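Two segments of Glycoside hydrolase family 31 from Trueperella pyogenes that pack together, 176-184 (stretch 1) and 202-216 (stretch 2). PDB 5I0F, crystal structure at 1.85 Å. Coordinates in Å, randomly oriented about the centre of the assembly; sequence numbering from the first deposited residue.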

# COMPACT_ATOMS: atom_id res chain seq x y z
N VAL A 176 -1.04 8.18 -17.01
CA VAL A 176 -1.70 8.05 -15.71
C VAL A 176 -1.81 6.58 -15.36
O VAL A 176 -2.30 5.78 -16.17
N GLY A 177 -1.36 6.23 -14.16
CA GLY A 177 -1.46 4.87 -13.69
C GLY A 177 -0.35 4.48 -12.74
O GLY A 177 0.13 5.29 -11.91
N PHE A 178 0.07 3.24 -12.91
CA PHE A 178 1.02 2.56 -12.05
C PHE A 178 0.50 2.33 -10.63
O PHE A 178 1.30 2.17 -9.69
N GLY A 179 -0.83 2.28 -10.50
CA GLY A 179 -1.50 2.05 -9.24
C GLY A 179 -1.75 3.35 -8.49
O GLY A 179 -1.84 4.42 -9.08
N GLU A 180 -1.86 3.23 -7.17
CA GLU A 180 -2.10 4.41 -6.32
C GLU A 180 -0.79 5.20 -6.18
O GLU A 180 0.22 4.68 -5.68
N ARG A 181 -0.81 6.46 -6.63
CA ARG A 181 0.37 7.31 -6.57
C ARG A 181 0.04 8.60 -5.85
O ARG A 181 -1.08 9.10 -5.94
N TYR A 182 1.02 9.13 -5.13
CA TYR A 182 0.82 10.22 -4.18
C TYR A 182 1.47 11.54 -4.58
O TYR A 182 1.27 12.56 -3.92
N ASP A 183 2.25 11.53 -5.65
CA ASP A 183 3.08 12.67 -6.03
C ASP A 183 2.40 13.51 -7.07
O ASP A 183 2.26 14.71 -6.88
N GLN A 184 1.97 12.90 -8.17
CA GLN A 184 1.25 13.65 -9.21
C GLN A 184 0.43 12.72 -10.07
O GLN A 184 0.72 11.51 -10.17
N ALA A 202 4.46 10.47 4.22
CA ALA A 202 5.13 11.20 3.14
C ALA A 202 5.38 10.34 1.89
O ALA A 202 6.46 10.38 1.29
N GLN A 203 4.37 9.56 1.49
CA GLN A 203 4.51 8.68 0.32
C GLN A 203 4.78 9.49 -0.96
O GLN A 203 5.55 9.05 -1.83
N GLY A 204 4.15 10.66 -1.06
CA GLY A 204 4.35 11.54 -2.22
C GLY A 204 5.74 12.14 -2.30
O GLY A 204 6.33 12.20 -3.37
N LYS A 205 6.29 12.54 -1.16
CA LYS A 205 7.66 13.06 -1.12
C LYS A 205 8.68 12.00 -1.50
O LYS A 205 9.67 12.30 -2.13
N HIS A 206 8.43 10.75 -1.12
CA HIS A 206 9.38 9.67 -1.42
C HIS A 206 9.09 8.90 -2.70
O HIS A 206 9.89 8.05 -3.10
N HIS A 207 7.95 9.17 -3.34
CA HIS A 207 7.59 8.54 -4.63
C HIS A 207 7.46 7.01 -4.54
O HIS A 207 7.93 6.27 -5.40
N ARG A 208 6.79 6.55 -3.49
CA ARG A 208 6.59 5.12 -3.23
C ARG A 208 5.11 4.90 -2.93
O ARG A 208 4.35 5.85 -2.78
N THR A 209 4.71 3.63 -2.88
CA THR A 209 3.31 3.30 -2.65
C THR A 209 3.15 1.89 -2.07
O THR A 209 3.98 0.97 -2.31
N TYR A 210 2.06 1.74 -1.33
CA TYR A 210 1.56 0.48 -0.85
C TYR A 210 0.88 -0.37 -1.93
O TYR A 210 0.75 -1.59 -1.77
N LEU A 211 0.41 0.29 -2.99
CA LEU A 211 -0.50 -0.32 -3.97
C LEU A 211 -0.07 0.03 -5.41
O LEU A 211 -0.78 0.78 -6.13
N PRO A 212 1.07 -0.51 -5.84
CA PRO A 212 1.53 -0.27 -7.20
C PRO A 212 0.85 -1.24 -8.16
O PRO A 212 0.30 -2.25 -7.72
N MET A 213 0.90 -0.93 -9.44
CA MET A 213 0.54 -1.88 -10.51
C MET A 213 1.43 -1.64 -11.73
O MET A 213 1.81 -0.50 -12.00
N PRO A 214 1.78 -2.71 -12.47
CA PRO A 214 2.60 -2.53 -13.66
C PRO A 214 1.74 -2.25 -14.89
O PRO A 214 1.76 -3.00 -15.87
N PHE A 215 1.03 -1.13 -14.84
CA PHE A 215 0.01 -0.76 -15.83
C PHE A 215 -0.10 0.75 -15.85
O PHE A 215 -0.01 1.38 -14.79
N ALA A 216 -0.32 1.31 -17.04
CA ALA A 216 -0.68 2.73 -17.18
C ALA A 216 -1.44 2.96 -18.47
O ALA A 216 -1.31 2.20 -19.43

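The two stretches run antiparallel, and two glycines set how closely they approach. G177 pairs with A216 (CA to CA 4.2 Å) and G179 with P212 (CA to CA 4.3 Å), with a bulge between them. An ideal CB on G179 would lie 2.3 Å from L211 O, and one on G177 would lie 2.7 Å from A216 CA; both would clash, and the backbone angles of both residues independently suit glycine. Between them, F178 N donates to F215 O at 2.6 Å, and F178 O accepts from M213 N at 3.1 Å.

F178 points its CA-to-CB bond away from stretch 2, yet its m rotamer (chi1 -52°, chi2 -69°) lays the ring against A216. The methyl sits over one face: A216 CB is 3.8 Å from the F178 ring centroid and 17° off the normal, a CH-pi contact.

R181 leaves its backbone sideways and folds back with chi1 and chi2 both m (-59°, -75°), then chi3 t. The fold is consistent with bonds within its own stretch: R181 NE and R181 NH2 each donate to F178 O at 2.9 Å, so that carbonyl also takes two guanidinium bonds and ties the arginine to the turn. The guanidinium thereby reaches stretch 2, with T209 CG2 over one face, 3.7 Å from R181 CZ, while P212 CB lies 3.6 Å from R181 NH2. Water 1 extends the contact, accepting from R181 NH1 at 3.0 Å and lying 2.9 Å from H207 O, toward which it can donate.

T209 points toward stretch 1 in the t rotamer (chi1 -179°), a setting that gives its hydroxyl two partners. T209 OG1 donates to E180 O at 2.6 Å and accepts from L211 N at 3.0 Å, so the side chain braces its own loop while crossing to the other stretch. E180 also points inward, extended with chi1 and chi2 both t; its backbone is held by E180 N donating to L211 O at 2.9 Å, and E180 OE1 passes 3.7 Å from L211 CB. L211 itself has chi1 between wells, at -145°.

Y182 covers more area against stretch 2 than any other residue of stretch 1. With chi1 m (-64°) and chi2 81°, it offers one ring face to Q203, whose CB is 3.6 Å from the centroid and 16° off the normal. T209 OG1 meets the ring edge, 3.6 Å from Y182 CE1, and Y182 OH comes within 3.4 Å of Y210 CD2, at the edge of the second tyrosine. Water 2 accepts from Y182 N at 3.0 Å and donates to R208 O at 3.0 Å, bridging the two main chains.

At the far end, D183 adopts p (chi1 48°), and its carboxylate serves both directions: D183 OD1 accepts from Q184 N at 2.8 Å, whereas D183 OD2 accepts from H207 ND1 at 2.7 Å and 169°. H207, in m (chi1 -49°), starts sideways but its ring comes nearer, meeting the aspartate edge-on just after the helix ends.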

# COMPACT_ATOMS: atom_id res chain seq x y z
CB VAL A 176 -3.08 8.70 -15.70
CG1 VAL A 176 -3.76 8.52 -14.36
CG2 VAL A 176 -2.96 10.17 -16.05
CB PHE A 178 2.37 3.28 -12.05
CG PHE A 178 2.92 3.55 -13.43
CD1 PHE A 178 3.36 2.51 -14.22
CD2 PHE A 178 3.02 4.84 -13.92
CE1 PHE A 178 3.86 2.74 -15.47
CE2 PHE A 178 3.55 5.08 -15.17
CZ PHE A 178 3.96 4.03 -15.96
CB GLU A 180 -2.64 3.95 -4.97
CG GLU A 180 -2.85 5.06 -3.92
CD GLU A 180 -3.25 4.49 -2.58
OE1 GLU A 180 -2.67 3.43 -2.19
OE2 GLU A 180 -4.14 5.09 -1.90
CB ARG A 181 0.93 7.60 -7.98
CG ARG A 181 1.33 6.36 -8.76
CD ARG A 181 2.63 5.78 -8.22
NE ARG A 181 2.83 4.40 -8.61
CZ ARG A 181 3.97 3.72 -8.44
NH1 ARG A 181 5.05 4.28 -7.89
NH2 ARG A 181 4.01 2.46 -8.82
CB TYR A 182 1.42 9.80 -2.83
CG TYR A 182 0.72 8.62 -2.19
CD1 TYR A 182 1.00 7.31 -2.60
CD2 TYR A 182 -0.18 8.79 -1.15
CE1 TYR A 182 0.37 6.22 -2.01
CE2 TYR A 182 -0.79 7.72 -0.57
CZ TYR A 182 -0.50 6.43 -1.00
OH TYR A 182 -1.10 5.35 -0.40
CB ASP A 183 4.51 12.26 -6.44
CG ASP A 183 4.59 11.10 -7.44
OD1 ASP A 183 3.56 10.56 -7.90
OD2 ASP A 183 5.75 10.73 -7.76
CB GLN A 184 2.22 14.51 -10.05
CG GLN A 184 3.40 13.76 -10.62
CD GLN A 184 4.48 14.68 -11.21
OE1 GLN A 184 5.16 15.40 -10.50
NE2 GLN A 184 4.63 14.64 -12.50
CB ALA A 202 6.45 11.78 3.66
CB GLN A 203 3.27 7.83 0.12
CG GLN A 203 2.97 6.84 1.27
CD GLN A 203 2.15 7.44 2.43
OE1 GLN A 203 1.55 8.50 2.30
NE2 GLN A 203 2.11 6.72 3.55
CB LYS A 205 8.01 13.57 0.28
CG LYS A 205 7.09 14.66 0.82
CD LYS A 205 7.60 15.20 2.17
CE LYS A 205 6.56 16.03 2.90
NZ LYS A 205 6.52 17.46 2.44
CB HIS A 206 9.44 8.70 -0.23
CG HIS A 206 10.02 9.32 1.00
ND1 HIS A 206 9.25 9.83 2.02
CD2 HIS A 206 11.31 9.53 1.37
CE1 HIS A 206 10.03 10.31 2.97
NE2 HIS A 206 11.29 10.15 2.60
CB HIS A 207 8.60 8.95 -5.74
CG HIS A 207 8.84 10.42 -5.80
ND1 HIS A 207 7.93 11.30 -6.36
CD2 HIS A 207 9.86 11.18 -5.34
CE1 HIS A 207 8.39 12.53 -6.25
NE2 HIS A 207 9.56 12.49 -5.64
CB ARG A 208 7.45 4.70 -2.04
CG ARG A 208 8.94 4.75 -2.33
CD ARG A 208 9.73 4.72 -1.03
NE ARG A 208 11.15 4.87 -1.25
CZ ARG A 208 12.03 5.35 -0.36
NH1 ARG A 208 11.67 5.76 0.86
NH2 ARG A 208 13.30 5.43 -0.71
CB THR A 209 2.49 3.46 -3.97
OG1 THR A 209 1.11 3.16 -3.73
CG2 THR A 209 3.00 2.55 -5.06
CB TYR A 210 0.48 0.67 0.22
CG TYR A 210 0.76 1.56 1.41
CD1 TYR A 210 1.35 1.06 2.56
CD2 TYR A 210 0.34 2.89 1.41
CE1 TYR A 210 1.56 1.87 3.69
CE2 TYR A 210 0.54 3.71 2.52
CZ TYR A 210 1.16 3.21 3.65
OH TYR A 210 1.33 4.00 4.78
CB LEU A 211 -1.92 0.16 -3.68
CG LEU A 211 -3.06 -0.82 -3.93
CD1 LEU A 211 -4.40 -0.16 -3.61
CD2 LEU A 211 -3.07 -1.34 -5.35
CB PRO A 212 3.02 -0.60 -7.11
CG PRO A 212 3.10 -1.67 -6.08
CD PRO A 212 2.03 -1.33 -5.07
CB MET A 213 -0.93 -1.74 -10.91
CG MET A 213 -1.92 -2.11 -9.82
SD MET A 213 -3.60 -2.04 -10.41
CE MET A 213 -4.53 -2.06 -8.88
CB PRO A 214 3.36 -3.85 -13.76
CG PRO A 214 2.37 -4.87 -13.21
CD PRO A 214 1.65 -4.14 -12.11
CB PHE A 215 -1.38 -1.35 -15.48
CG PHE A 215 -2.55 -0.57 -16.07
CD1 PHE A 215 -2.96 -0.78 -17.37
CD2 PHE A 215 -3.21 0.38 -15.31
CE1 PHE A 215 -4.00 -0.05 -17.91
CE2 PHE A 215 -4.26 1.13 -15.85
CZ PHE A 215 -4.67 0.89 -17.15
CB ALA A 216 0.57 3.60 -17.15
O HOH W 1 7.95 3.98 -7.19
O HOH W 2 3.71 7.76 -4.95